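Local coordinates for protein CysE, serine acetyltransferase (PDB 4HZD) that probably transfers the acetyl group of acetyl-coenzyme A to the hydroxyl of L-serine, the step that commits serine to cysteine biosynthesis, at residues A[175-180]-A[199-204]; A[220-225]-A[237-242]; A[25-30]-A[107-112]; A[49-54]-A[90-95]. All coordinates share one frame; numbering follows the deposited sequence.

How the interactions relate
Interactions 1 and 2 lie in the left-handed beta-helix and interactions 3 and 4 in the helical N-terminal part, on opposite sides of the chain's centre. Interactions 1 and 2 touch where Pro-204 and Asp-201 meet Gly-220 and Asn-221, and both join successive coils. Interaction 1 is held mainly by side chains (imidazole, threonine hydroxyl, ion pair) plus one backbone bond, interaction 2 by two backbone bonds and a serine hydroxyl. Interactions 3 and 4 touch through Val-112, Ile-95 and Leu-51, and combine apolar packing with carboxylate bonds. In interaction 4 the leucines and Ile-95 are buried, with the ion pair at their border. Interactions 1 and 3 both meet another subunit, interaction 3 by a salt bridge.

Interaction 1. Residues A[175-180]-A[199-204]; sequences GETAVV and SGDRHP
Gly-175 opens a type I turn and lays its CA over the centre of the His-203 imidazole, 3.6 Å from the ring centroid, while Arg-202 CG meets the opposite face nearer the rim. The ring is sandwiched between the facing glycine and its own sequence neighbour. Glu-176 follows with an extended side chain, its CG anti to the backbone N (chi1 173°). Glu-176 OE1 receives Arg-202 NH2 at 2.8 Å, nearly along the C-O axis, and the carboxylate stands upright to the guanidinium plane. Thr-177 contributes twice: its N donates to His-203 ND1 at 3.0 Å, close to the ring plane, and its OG1, in the crowded position between backbone N and carbonyl carbon, accepts from Arg-202 N at 3.0 Å in a nearly straight bond (168°). The methyl of Ala-178 packs on His-203 CB. Last, Val-179 N reaches Pro-204 O at 2.9 Å and begins the pairing of strand 179-180 with strand 205-206. Stacked coils with a loop from the next coil folded over the preceding turn suit the left-handed parallel beta-helix, and the side chain of His-203, about 6 Å from a bound coenzyme A, is fixed in orientation at what is probably the active site.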
loop_
_atom_site.group_PDB
_atom_site.type_symbol
_atom_site.label_atom_id
_atom_site.label_comp_id
_atom_site.label_asym_id
_atom_site.label_seq_id
_atom_site.Cartn_x
_atom_site.Cartn_y
_atom_site.Cartn_z
ATOM N N GLY A 175 -14.347 29.687 2.734
ATOM C CA GLY A 175 -14.161 30.281 1.431
ATOM C C GLY A 175 -12.864 31.043 1.232
ATOM O O GLY A 175 -12.159 31.410 2.171
ATOM N N GLU A 176 -12.576 31.272 -0.034
ATOM C CA GLU A 176 -11.368 31.911 -0.507
ATOM C C GLU A 176 -11.004 33.241 0.151
ATOM O O GLU A 176 -9.816 33.494 0.393
ATOM C CB GLU A 176 -11.507 32.083 -2.032
ATOM C CG GLU A 176 -10.402 32.889 -2.667
ATOM C CD GLU A 176 -10.675 33.161 -4.133
ATOM O OE1 GLU A 176 -11.848 33.063 -4.543
ATOM O OE2 GLU A 176 -9.703 33.455 -4.853
ATOM N N THR A 177 -12.004 34.091 0.439
ATOM C CA THR A 177 -11.727 35.405 1.005
ATOM C C THR A 177 -12.071 35.525 2.488
ATOM O O THR A 177 -12.167 36.647 3.033
ATOM C CB THR A 177 -12.442 36.524 0.228
ATOM O OG1 THR A 177 -13.857 36.423 0.453
ATOM C CG2 THR A 177 -12.105 36.407 -1.283
ATOM N N ALA A 178 -12.295 34.384 3.137
ATOM C CA ALA A 178 -12.466 34.379 4.619
ATOM C C ALA A 178 -11.190 34.736 5.359
ATOM O O ALA A 178 -10.055 34.394 4.921
ATOM C CB ALA A 178 -12.974 33.035 5.115
ATOM N N VAL A 179 -11.398 35.412 6.492
ATOM C CA VAL A 179 -10.341 35.745 7.438
ATOM C C VAL A 179 -10.795 35.308 8.837
ATOM O O VAL A 179 -11.886 35.655 9.287
ATOM C CB VAL A 179 -9.968 37.236 7.461
ATOM C CG1 VAL A 179 -8.832 37.454 8.443
ATOM C CG2 VAL A 179 -9.557 37.724 6.072
ATOM N N VAL A 180 -9.969 34.493 9.483
ATOM C CA VAL A 180 -10.171 34.153 10.873
ATOM C C VAL A 180 -8.974 34.679 11.666
ATOM O O VAL A 180 -7.832 34.326 11.375
ATOM C CB VAL A 180 -10.300 32.615 11.068
ATOM C CG1 VAL A 180 -10.587 32.279 12.523
ATOM C CG2 VAL A 180 -11.371 32.048 10.171
ATOM N N SER A 199 -18.894 39.000 -5.910
ATOM C CA SER A 199 -17.801 38.681 -6.829
ATOM C C SER A 199 -16.405 38.596 -6.216
ATOM O O SER A 199 -15.653 37.666 -6.507
ATOM C CB SER A 199 -17.771 39.715 -7.963
ATOM O OG SER A 199 -19.084 40.020 -8.413
ATOM N N GLY A 200 -16.042 39.593 -5.417
ATOM C CA GLY A 200 -14.664 39.736 -4.969
ATOM C C GLY A 200 -14.595 39.271 -3.543
ATOM O O GLY A 200 -14.689 38.074 -3.271
ATOM N N ASP A 201 -14.478 40.230 -2.637
ATOM C CA ASP A 201 -14.440 39.941 -1.223
ATOM C C ASP A 201 -15.854 39.543 -0.786
ATOM O O ASP A 201 -16.793 40.332 -0.901
ATOM C CB ASP A 201 -13.901 41.152 -0.467
ATOM C CG ASP A 201 -13.499 40.818 0.967
ATOM O OD1 ASP A 201 -13.743 39.673 1.431
ATOM O OD2 ASP A 201 -12.936 41.715 1.633
ATOM N N ARG A 202 -16.020 38.307 -0.305
ATOM C CA ARG A 202 -17.352 37.720 -0.208
ATOM C C ARG A 202 -17.558 36.696 0.911
ATOM O O ARG A 202 -18.586 36.016 0.923
ATOM C CB ARG A 202 -17.743 37.082 -1.564
ATOM C CG ARG A 202 -16.910 35.860 -1.994
ATOM C CD ARG A 202 -17.129 35.479 -3.479
ATOM N NE ARG A 202 -16.431 34.239 -3.888
ATOM C CZ ARG A 202 -15.122 34.125 -4.165
ATOM N NH1 ARG A 202 -14.287 35.164 -4.085
ATOM N NH2 ARG A 202 -14.627 32.940 -4.523
ATOM N N HIS A 203 -16.591 36.541 1.815
ATOM C CA HIS A 203 -16.714 35.514 2.870
ATOM C C HIS A 203 -16.424 36.234 4.144
ATOM O O HIS A 203 -15.924 37.380 4.098
ATOM C CB HIS A 203 -15.736 34.335 2.629
ATOM C CG HIS A 203 -15.917 33.651 1.274
ATOM N ND1 HIS A 203 -14.977 33.681 0.311
ATOM C CD2 HIS A 203 -16.977 32.902 0.754
ATOM C CE1 HIS A 203 -15.414 33.010 -0.782
ATOM N NE2 HIS A 203 -16.633 32.548 -0.524
ATOM N N PRO A 204 -16.716 35.597 5.287
ATOM C CA PRO A 204 -16.662 36.254 6.587
ATOM C C PRO A 204 -15.303 36.613 7.168
ATOM O O PRO A 204 -14.242 35.998 6.879
ATOM C CB PRO A 204 -17.365 35.255 7.524
ATOM C CG PRO A 204 -18.279 34.504 6.637
ATOM C CD PRO A 204 -17.445 34.311 5.386
#

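Interaction 2. Residues A[220-225]-A[237-242]; sequences GNIQVG and LKSVPH. With COA (coenzyme A), chain C.
Two successive coils of the left-handed beta-helix meet in a single parallel beta bridge, Val-224 with Val-240, near the end of the stack. The bridge has the usual parallel pattern, with Val-240 bonded at both its polar backbone atoms: Val-240 N donates to Gln-223 O at 2.6 Å, nearly along the C=O axis, and Gly-225 N reaches Val-240 O at 2.6 Å from 28° above the carbonyl plane. One step earlier a side chain takes over. Ser-239 OG, anti to its carbonyl carbon (chi1 -69°), turns to the neighbouring coil and accepts from Gln-223 N at 3.0 Å in an almost straight bond (173°).

Ile-222 fills the adjoining step. Its CG1 sits in the crowded position between backbone N and carbonyl carbon, which brings CD1 to within 3.8 Å of Lys-238 O, while CG2 rests against Leu-237 O. At the far end, Gly-225 CA lies 3.9 Å from Pro-241 C, backbone on backbone. Leu-237 is directed the other way, and its CD1 touches the adenine of coenzyme A, 3.4 Å from N7A.

Across the opposite edge of strand 223-224, the backbone of Val-224 is bonded to Lys-205 and Arg-207, so this strand is held between two coils; the side chain of Val-224 packs on Val-210 and on Ile-218 of strand 217-219.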
loop_
_atom_site.group_PDB
_atom_site.type_symbol
_atom_site.label_atom_id
_atom_site.label_comp_id
_atom_site.label_asym_id
_atom_site.label_seq_id
_atom_site.Cartn_x
_atom_site.Cartn_y
_atom_site.Cartn_z
ATOM N N GLY A 220 -21.448 35.611 3.560
ATOM C CA GLY A 220 -21.231 36.969 3.042
ATOM C C GLY A 220 -19.949 37.582 3.568
ATOM O O GLY A 220 -19.320 37.046 4.475
ATOM N N ASN A 221 -19.563 38.698 2.969
ATOM C CA ASN A 221 -18.513 39.551 3.495
ATOM C C ASN A 221 -19.026 40.349 4.721
ATOM O O ASN A 221 -19.275 41.559 4.653
ATOM C CB ASN A 221 -17.995 40.476 2.400
ATOM C CG ASN A 221 -16.789 41.249 2.835
ATOM O OD1 ASN A 221 -16.151 40.902 3.824
ATOM N ND2 ASN A 221 -16.469 42.314 2.113
ATOM N N ILE A 222 -19.199 39.630 5.827
ATOM C CA ILE A 222 -19.741 40.175 7.051
ATOM C C ILE A 222 -18.706 39.935 8.141
ATOM O O ILE A 222 -17.787 39.122 7.981
ATOM C CB ILE A 222 -21.142 39.576 7.409
ATOM C CG1 ILE A 222 -21.087 38.047 7.649
ATOM C CG2 ILE A 222 -22.184 39.939 6.334
ATOM C CD1 ILE A 222 -22.392 37.421 8.135
ATOM N N GLN A 223 -18.828 40.667 9.231
ATOM C CA GLN A 223 -17.911 40.537 10.341
ATOM C C GLN A 223 -18.600 39.910 11.548
ATOM O O GLN A 223 -19.745 40.263 11.856
ATOM C CB GLN A 223 -17.389 41.931 10.709
ATOM C CG GLN A 223 -16.312 41.947 11.783
ATOM C CD GLN A 223 -15.835 43.361 12.108
ATOM O OE1 GLN A 223 -14.783 43.799 11.638
ATOM N NE2 GLN A 223 -16.627 44.087 12.893
ATOM N N VAL A 224 -17.924 38.971 12.218
ATOM C CA VAL A 224 -18.340 38.538 13.555
ATOM C C VAL A 224 -17.417 39.247 14.534
ATOM O O VAL A 224 -16.201 39.028 14.548
ATOM C CB VAL A 224 -18.348 37.002 13.747
ATOM C CG1 VAL A 224 -18.819 36.641 15.150
ATOM C CG2 VAL A 224 -19.253 36.351 12.708
ATOM N N GLY A 225 -17.993 40.158 15.321
ATOM C CA GLY A 225 -17.195 40.977 16.224
ATOM C C GLY A 225 -16.483 40.198 17.313
ATOM O O GLY A 225 -16.855 39.079 17.669
ATOM N N LEU A 237 -26.319 36.261 8.598
ATOM C CA LEU A 237 -26.368 36.968 7.318
ATOM C C LEU A 237 -26.011 38.436 7.446
ATOM O O LEU A 237 -25.855 39.116 6.441
ATOM C CB LEU A 237 -27.749 36.807 6.636
ATOM C CG LEU A 237 -28.296 35.385 6.419
ATOM C CD1 LEU A 237 -29.742 35.481 5.954
ATOM C CD2 LEU A 237 -27.454 34.562 5.434
ATOM N N LYS A 238 -25.874 38.916 8.681
ATOM C CA LYS A 238 -25.531 40.314 8.934
ATOM C C LYS A 238 -24.397 40.363 9.929
ATOM O O LYS A 238 -24.271 39.430 10.736
ATOM C CB LYS A 238 -26.769 41.080 9.441
ATOM C CG LYS A 238 -27.945 40.972 8.470
ATOM C CD LYS A 238 -28.473 42.329 8.008
ATOM C CE LYS A 238 -29.865 42.582 8.541
ATOM N NZ LYS A 238 -29.910 42.106 9.956
ATOM N N SER A 239 -23.568 41.419 9.867
ATOM C CA SER A 239 -22.420 41.552 10.774
ATOM C C SER A 239 -22.842 41.471 12.244
ATOM O O SER A 239 -23.901 41.961 12.621
ATOM C CB SER A 239 -21.625 42.831 10.522
ATOM O OG SER A 239 -20.934 42.797 9.271
ATOM N N VAL A 240 -22.035 40.812 13.070
ATOM C CA VAL A 240 -22.360 40.634 14.481
ATOM C C VAL A 240 -21.442 41.553 15.298
ATOM O O VAL A 240 -20.236 41.500 15.128
ATOM C CB VAL A 240 -22.197 39.158 14.911
ATOM C CG1 VAL A 240 -22.419 39.000 16.404
ATOM C CG2 VAL A 240 -23.149 38.241 14.125
ATOM N N PRO A 241 -22.010 42.424 16.166
ATOM C CA PRO A 241 -21.171 43.322 17.001
ATOM C C PRO A 241 -20.334 42.547 18.017
ATOM O O PRO A 241 -20.586 41.360 18.239
ATOM C CB PRO A 241 -22.196 44.204 17.735
ATOM C CG PRO A 241 -23.513 43.499 17.595
ATOM C CD PRO A 241 -23.456 42.680 16.345
ATOM N N HIS A 242 -19.356 43.199 18.643
ATOM C CA HIS A 242 -18.542 42.503 19.622
ATOM C C HIS A 242 -19.355 42.130 20.833
ATOM O O HIS A 242 -20.411 42.710 21.081
ATOM C CB HIS A 242 -17.295 43.324 19.994
ATOM C CG HIS A 242 -17.618 44.654 20.628
ATOM N ND1 HIS A 242 -17.638 44.829 21.960
ATOM C CD2 HIS A 242 -18.008 45.867 20.060
ATOM C CE1 HIS A 242 -17.986 46.105 22.240
ATOM N NE2 HIS A 242 -18.209 46.739 21.076
HETATM N N1A COA C . -32.199 31.559 6.436
HETATM C C2A COA C . -33.223 32.283 6.940
HETATM N N3A COA C . -33.670 33.425 6.373
HETATM C C4A COA C . -33.079 33.922 5.249
HETATM C C5A COA C . -31.946 33.200 4.647
HETATM C C6A COA C . -31.523 31.942 5.323
HETATM N N6A COA C . -30.493 31.191 4.852
HETATM N N7A COA C . -31.578 33.918 3.562
HETATM C C8A COA C . -32.399 35.000 3.472
HETATM N N9A COA C . -33.288 34.996 4.484
HETATM C C1B COA C . -34.355 35.992 4.771
HETATM C C2B COA C . -33.786 37.319 5.251
HETATM O O2B COA C . -33.510 37.289 6.652
HETATM C C3B COA C . -34.900 38.286 4.898
HETATM O O3B COA C . -35.862 38.358 5.970
HETATM P P3B COA C . -36.498 39.760 6.489
HETATM O O7A COA C . -36.954 40.410 5.196
HETATM O O8A COA C . -35.360 40.470 7.195
HETATM O O9A COA C . -37.611 39.357 7.440
HETATM C C4B COA C . -35.528 37.675 3.640
HETATM O O4B COA C . -35.159 36.288 3.625
HETATM C C5B COA C . -35.031 38.332 2.355
HETATM O O5B COA C . -33.619 38.136 2.236
HETATM P P1A COA C . -32.820 38.355 0.849
HETATM O O1A COA C . -31.346 38.203 1.163
HETATM O O2A COA C . -33.329 39.630 0.202
HETATM O O3A COA C . -33.326 37.095 -0.042
HETATM P P2A COA C . -32.474 36.398 -1.232
HETATM O O4A COA C . -31.653 37.470 -1.904
HETATM O O5A COA C . -33.408 35.548 -2.070
HETATM O O6A COA C . -31.472 35.404 -0.430
HETATM C CBP COA C . -30.343 33.200 -0.572
HETATM C CCP COA C . -30.439 34.643 -1.079
HETATM C CDP COA C . -31.475 32.915 0.403
HETATM C CEP COA C . -30.487 32.286 -1.794
HETATM C CAP COA C . -28.963 33.015 0.117
HETATM O OAP COA C . -28.754 33.970 1.182
HETATM C C9P COA C . -28.691 31.625 0.665
HETATM O O9P COA C . -28.779 31.385 1.868
HETATM N N8P COA C . -28.351 30.709 -0.244
HETATM C C7P COA C . -27.380 29.662 -0.013
HETATM C C6P COA C . -25.951 30.091 -0.337
HETATM C C5P COA C . -24.978 29.114 0.288
HETATM O O5P COA C . -25.384 28.076 0.793
HETATM N N4P COA C . -23.684 29.480 0.235
HETATM C C3P COA C . -22.577 28.823 0.912
HETATM C C2P COA C . -21.239 29.222 0.293
HETATM S S1P COA C . -19.970 28.047 0.819
#

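Interaction 3. Residues A[25-30]-A[107-112]; sequences AEAEEA and RFMDPV
Asp-110 OD1 is gripped by two nitrogens of one arginine, Arg-107 NE at 3.0 Å and Arg-107 NH2 at 2.7 Å, a side-on grip in which both donors converge on the same oxygen. The oxygen lies close to the guanidinium plane, NH2 approaching nearly along the C-O axis and NE from above the carboxylate plane. A bend at chi3 (-54°) folds the arginine back to make this possible; the salt bridge is internal to residues 107-112 and links Arg-107 to Asp-110, three residues on.

Across to residues 25-30 the polar link is one bond: Glu-26 OE1 accepts from Met-109 N at 3.2 Å through its syn lone pair. The Glu-26 chain, extended beyond CG, slides past Arg-107 in the opposite direction, so the carboxylate is pressed on the arginine's aliphatic part, with OE1 3.4 Å from Arg-107 CB. Phe-108 N, buried beside this carboxylate, has no partner in the model.

Met-109 supplies the apolar half. Its CG is anti to the backbone N (chi1 -172°), which sends the thioether across to the other helix, where SD lies 3.7 Å from Ala-27 CB. The methyl CE, turned by chi3 of 84°, continues to Ala-30 CB at 4.3 Å.

Arg-107 NH1 forms a salt bridge with Asp-137 of a third subunit, so the packing of helix 18-33 on helix 109-113 belongs both to the helical N-terminal domain of serine acetyltransferases and to an interface of the six-chain assembly.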
loop_
_atom_site.group_PDB
_atom_site.type_symbol
_atom_site.label_atom_id
_atom_site.label_comp_id
_atom_site.label_asym_id
_atom_site.label_seq_id
_atom_site.Cartn_x
_atom_site.Cartn_y
_atom_site.Cartn_z
ATOM N N ALA A 25 7.144 12.264 26.991
ATOM C CA ALA A 25 6.854 11.425 28.160
ATOM C C ALA A 25 5.549 10.616 27.995
ATOM O O ALA A 25 5.477 9.406 28.314
ATOM C CB ALA A 25 6.798 12.294 29.404
ATOM N N GLU A 26 4.508 11.296 27.531
ATOM C CA GLU A 26 3.195 10.674 27.290
ATOM C C GLU A 26 3.300 9.567 26.230
ATOM O O GLU A 26 2.637 8.526 26.343
ATOM C CB GLU A 26 2.164 11.738 26.869
ATOM C CG GLU A 26 1.658 12.690 27.984
ATOM C CD GLU A 26 1.165 14.054 27.454
ATOM O OE1 GLU A 26 0.979 14.226 26.229
ATOM O OE2 GLU A 26 0.970 15.001 28.263
ATOM N N ALA A 27 4.123 9.780 25.196
ATOM C CA ALA A 27 4.252 8.783 24.139
ATOM C C ALA A 27 4.989 7.559 24.646
ATOM O O ALA A 27 4.641 6.430 24.306
ATOM C CB ALA A 27 4.927 9.354 22.885
ATOM N N GLU A 28 6.003 7.770 25.477
ATOM C CA GLU A 28 6.757 6.627 25.964
ATOM C C GLU A 28 5.929 5.778 26.930
ATOM O O GLU A 28 5.991 4.557 26.895
ATOM C CB GLU A 28 8.029 7.068 26.659
ATOM C CG GLU A 28 8.935 5.877 26.912
ATOM C CD GLU A 28 10.240 6.287 27.538
ATOM O OE1 GLU A 28 10.554 7.508 27.534
ATOM O OE2 GLU A 28 10.946 5.389 28.027
ATOM N N GLU A 29 5.176 6.453 27.799
ATOM C CA GLU A 29 4.350 5.774 28.773
ATOM C C GLU A 29 3.259 4.954 28.078
ATOM O O GLU A 29 2.952 3.830 28.500
ATOM C CB GLU A 29 3.777 6.783 29.753
ATOM C CG GLU A 29 3.548 6.194 31.133
ATOM C CD GLU A 29 4.824 5.668 31.801
ATOM O OE1 GLU A 29 5.967 6.042 31.413
ATOM O OE2 GLU A 29 4.675 4.862 32.742
ATOM N N ALA A 30 2.721 5.519 26.991
ATOM C CA ALA A 30 1.711 4.872 26.170
ATOM C C ALA A 30 2.240 3.588 25.566
ATOM O O ALA A 30 1.513 2.598 25.477
ATOM C CB ALA A 30 1.228 5.817 25.062
ATOM N N ARG A 107 -4.299 15.604 27.264
ATOM C CA ARG A 107 -2.863 15.580 26.934
ATOM C C ARG A 107 -2.490 16.454 25.729
ATOM O O ARG A 107 -3.234 16.523 24.755
ATOM C CB ARG A 107 -2.386 14.118 26.754
ATOM C CG ARG A 107 -2.768 13.173 27.921
ATOM C CD ARG A 107 -2.465 11.715 27.594
ATOM N NE ARG A 107 -3.097 11.336 26.325
ATOM C CZ ARG A 107 -2.833 10.226 25.657
ATOM N NH1 ARG A 107 -1.953 9.350 26.144
ATOM N NH2 ARG A 107 -3.446 9.991 24.493
ATOM N N PHE A 108 -1.340 17.133 25.809
ATOM C CA PHE A 108 -0.769 17.839 24.663
ATOM C C PHE A 108 -0.617 16.911 23.442
ATOM O O PHE A 108 -0.705 17.347 22.270
ATOM C CB PHE A 108 0.596 18.418 25.032
ATOM C CG PHE A 108 0.537 19.508 26.046
ATOM C CD1 PHE A 108 -0.264 20.626 25.837
ATOM C CD2 PHE A 108 1.292 19.437 27.200
ATOM C CE1 PHE A 108 -0.344 21.641 26.766
ATOM C CE2 PHE A 108 1.218 20.460 28.142
ATOM C CZ PHE A 108 0.403 21.568 27.916
ATOM N N MET A 109 -0.417 15.627 23.718
ATOM C CA MET A 109 -0.226 14.622 22.643
ATOM C C MET A 109 -1.523 14.342 21.855
ATOM O O MET A 109 -1.463 13.920 20.686
ATOM C CB MET A 109 0.291 13.316 23.259
ATOM C CG MET A 109 0.712 12.282 22.228
ATOM S SD MET A 109 1.628 10.955 23.025
ATOM C CE MET A 109 0.417 9.820 23.645
ATOM N N ASP A 110 -2.685 14.584 22.484
ATOM C CA ASP A 110 -3.979 14.248 21.862
ATOM C C ASP A 110 -4.196 14.966 20.520
ATOM O O ASP A 110 -4.494 14.305 19.537
ATOM C CB ASP A 110 -5.186 14.405 22.838
ATOM C CG ASP A 110 -5.090 13.474 24.055
ATOM O OD1 ASP A 110 -4.512 12.379 23.952
ATOM O OD2 ASP A 110 -5.558 13.846 25.139
ATOM N N PRO A 111 -4.051 16.313 20.461
ATOM C CA PRO A 111 -4.161 16.912 19.101
ATOM C C PRO A 111 -3.083 16.451 18.089
ATOM O O PRO A 111 -3.386 16.244 16.888
ATOM C CB PRO A 111 -4.018 18.429 19.353
ATOM C CG PRO A 111 -3.455 18.550 20.768
ATOM C CD PRO A 111 -3.990 17.352 21.507
ATOM N N VAL A 112 -1.848 16.330 18.559
ATOM C CA VAL A 112 -0.747 15.951 17.687
ATOM C C VAL A 112 -1.045 14.616 17.005
ATOM O O VAL A 112 -0.901 14.480 15.768
ATOM C CB VAL A 112 0.572 15.891 18.466
ATOM C CG1 VAL A 112 1.682 15.333 17.577
ATOM C CG2 VAL A 112 0.921 17.287 18.968
#

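Interaction 4. Residues A[49-54]-A[90-95]; sequences PSLEEA and VLRVDI
The first turn of helix 51-63 faces helix 87-101 with its backbone 8.0 Å away at the closest CA pair, Glu-52 and Leu-91, a spacing bridged wholly by side chains. Just before that turn, Ser-50 acts as N-cap, its OG accepting from Glu-53 N at 3.2 Å.

Leu-51 is the centre of the apolar part. With CG anti to the backbone N (chi1 177°), it sends CD2 between three residues of the other helix: it meets Leu-91 CD1 at 3.8 Å and Ile-95 CD1 at 4.0 Å, and it sits over the centre of one face of the Arg-92 guanidinium, 3.9 Å above the plane. Leu-91 CG lies in the crowded position between backbone N and carbonyl carbon, and its other methyl, CD2, rests on Glu-52 CG at 3.9 Å.

The polar part lies at the edge of the same guanidinium. Arg-92 extends from CG to NE, and its NH1 donates to Glu-52 OE2 at 2.9 Å, forming a salt bridge. Glu-52, bent at chi2 (86°), crosses the arginine at about a right angle; NH1 meets OE2 from 67° out of the carboxylate plane, so the pair is better described as electrostatic than as an ideal hydrogen bond.

Neither charge depends on the other alone. Ser-88 serves both, its OG bonded to Glu-52 OE2 and its O to Arg-92 NH1, while Arg-92 NH2 forms a salt bridge with Asp-17; two carboxylates and a carbonyl thus fix the guanidinium's rotation. The leucine methyl over one face probably limits water there, and the guanidinium, with this carboxylate at its edge, would favour Glu-52 staying ionised.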
loop_
_atom_site.group_PDB
_atom_site.type_symbol
_atom_site.label_atom_id
_atom_site.label_comp_id
_atom_site.label_asym_id
_atom_site.label_seq_id
_atom_site.Cartn_x
_atom_site.Cartn_y
_atom_site.Cartn_z
ATOM N N PRO A 49 13.341 14.317 16.362
ATOM C CA PRO A 49 14.112 15.192 17.262
ATOM C C PRO A 49 13.386 16.498 17.620
ATOM O O PRO A 49 13.964 17.326 18.336
ATOM C CB PRO A 49 15.368 15.523 16.447
ATOM C CG PRO A 49 14.910 15.459 15.028
ATOM C CD PRO A 49 13.807 14.403 14.963
ATOM N N SER A 50 12.151 16.691 17.133
ATOM C CA SER A 50 11.428 17.934 17.442
ATOM C C SER A 50 9.918 17.763 17.304
ATOM O O SER A 50 9.436 16.874 16.585
ATOM C CB SER A 50 11.922 19.095 16.545
ATOM O OG SER A 50 11.551 18.917 15.175
ATOM N N LEU A 51 9.169 18.610 18.004
ATOM C CA LEU A 51 7.724 18.613 17.873
ATOM C C LEU A 51 7.326 18.934 16.441
ATOM O O LEU A 51 6.428 18.301 15.905
ATOM C CB LEU A 51 7.111 19.592 18.890
ATOM C CG LEU A 51 5.588 19.792 18.867
ATOM C CD1 LEU A 51 4.824 18.480 19.113
ATOM C CD2 LEU A 51 5.250 20.782 19.963
ATOM N N GLU A 52 8.023 19.886 15.803
ATOM C CA GLU A 52 7.727 20.238 14.406
ATOM C C GLU A 52 7.798 19.027 13.494
ATOM O O GLU A 52 6.918 18.805 12.647
ATOM C CB GLU A 52 8.712 21.291 13.895
ATOM C CG GLU A 52 8.573 22.665 14.515
ATOM C CD GLU A 52 9.339 22.868 15.836
ATOM O OE1 GLU A 52 9.885 21.927 16.456
ATOM O OE2 GLU A 52 9.372 24.019 16.293
ATOM N N GLU A 53 8.848 18.241 13.665
ATOM C CA GLU A 53 9.029 17.032 12.867
ATOM C C GLU A 53 7.993 15.950 13.170
ATOM O O GLU A 53 7.525 15.300 12.247
ATOM C CB GLU A 53 10.456 16.513 12.952
ATOM C CG GLU A 53 11.415 17.307 12.076
ATOM C CD GLU A 53 12.861 17.030 12.442
ATOM O OE1 GLU A 53 13.587 16.481 11.590
ATOM O OE2 GLU A 53 13.261 17.337 13.599
ATOM N N ALA A 54 7.610 15.781 14.436
ATOM C CA ALA A 54 6.499 14.873 14.766
ATOM C C ALA A 54 5.151 15.249 14.082
ATOM O O ALA A 54 4.436 14.344 13.587
ATOM C CB ALA A 54 6.296 14.807 16.281
ATOM N N VAL A 90 3.305 29.031 16.307
ATOM C CA VAL A 90 1.896 28.910 15.903
ATOM C C VAL A 90 1.367 27.514 16.269
ATOM O O VAL A 90 0.298 27.398 16.889
ATOM C CB VAL A 90 1.679 29.208 14.403
ATOM C CG1 VAL A 90 0.265 28.874 13.962
ATOM C CG2 VAL A 90 2.012 30.664 14.050
ATOM N N LEU A 91 2.114 26.456 15.944
ATOM C CA LEU A 91 1.587 25.091 16.172
ATOM C C LEU A 91 1.453 24.793 17.687
ATOM O O LEU A 91 0.547 24.080 18.116
ATOM C CB LEU A 91 2.435 24.017 15.435
ATOM C CG LEU A 91 3.834 23.691 15.949
ATOM C CD1 LEU A 91 3.736 22.733 17.122
ATOM C CD2 LEU A 91 4.755 23.134 14.858
ATOM N N ARG A 92 2.382 25.319 18.473
ATOM C CA ARG A 92 2.347 25.252 19.938
ATOM C C ARG A 92 1.155 26.010 20.563
ATOM O O ARG A 92 0.530 25.520 21.518
ATOM C CB ARG A 92 3.690 25.738 20.539
ATOM C CG ARG A 92 4.767 24.631 20.642
ATOM C CD ARG A 92 6.165 25.206 20.918
ATOM N NE ARG A 92 7.242 24.198 20.822
ATOM C CZ ARG A 92 7.831 23.787 19.685
ATOM N NH1 ARG A 92 7.442 24.235 18.493
ATOM N NH2 ARG A 92 8.815 22.890 19.737
ATOM N N VAL A 93 0.846 27.191 20.044
ATOM C CA VAL A 93 -0.363 27.902 20.502
ATOM C C VAL A 93 -1.645 27.144 20.070
ATOM O O VAL A 93 -2.619 27.070 20.832
ATOM C CB VAL A 93 -0.395 29.401 20.126
ATOM C CG1 VAL A 93 0.791 30.120 20.752
ATOM C CG2 VAL A 93 -0.358 29.615 18.635
ATOM N N ASP A 94 -1.625 26.546 18.876
ATOM C CA ASP A 94 -2.769 25.743 18.411
ATOM C C ASP A 94 -2.978 24.509 19.290
ATOM O O ASP A 94 -4.116 24.131 19.594
ATOM C CB ASP A 94 -2.612 25.334 16.938
ATOM C CG ASP A 94 -2.811 26.477 15.965
ATOM O OD1 ASP A 94 -3.294 27.577 16.336
ATOM O OD2 ASP A 94 -2.480 26.285 14.783
ATOM N N ILE A 95 -1.875 23.873 19.691
ATOM C CA ILE A 95 -1.912 22.740 20.618
ATOM C C ILE A 95 -2.426 23.181 22.001
ATOM O O ILE A 95 -3.306 22.530 22.597
ATOM C CB ILE A 95 -0.511 22.079 20.751
ATOM C CG1 ILE A 95 -0.130 21.308 19.481
ATOM C CG2 ILE A 95 -0.453 21.149 21.967
ATOM C CD1 ILE A 95 1.302 20.770 19.546
#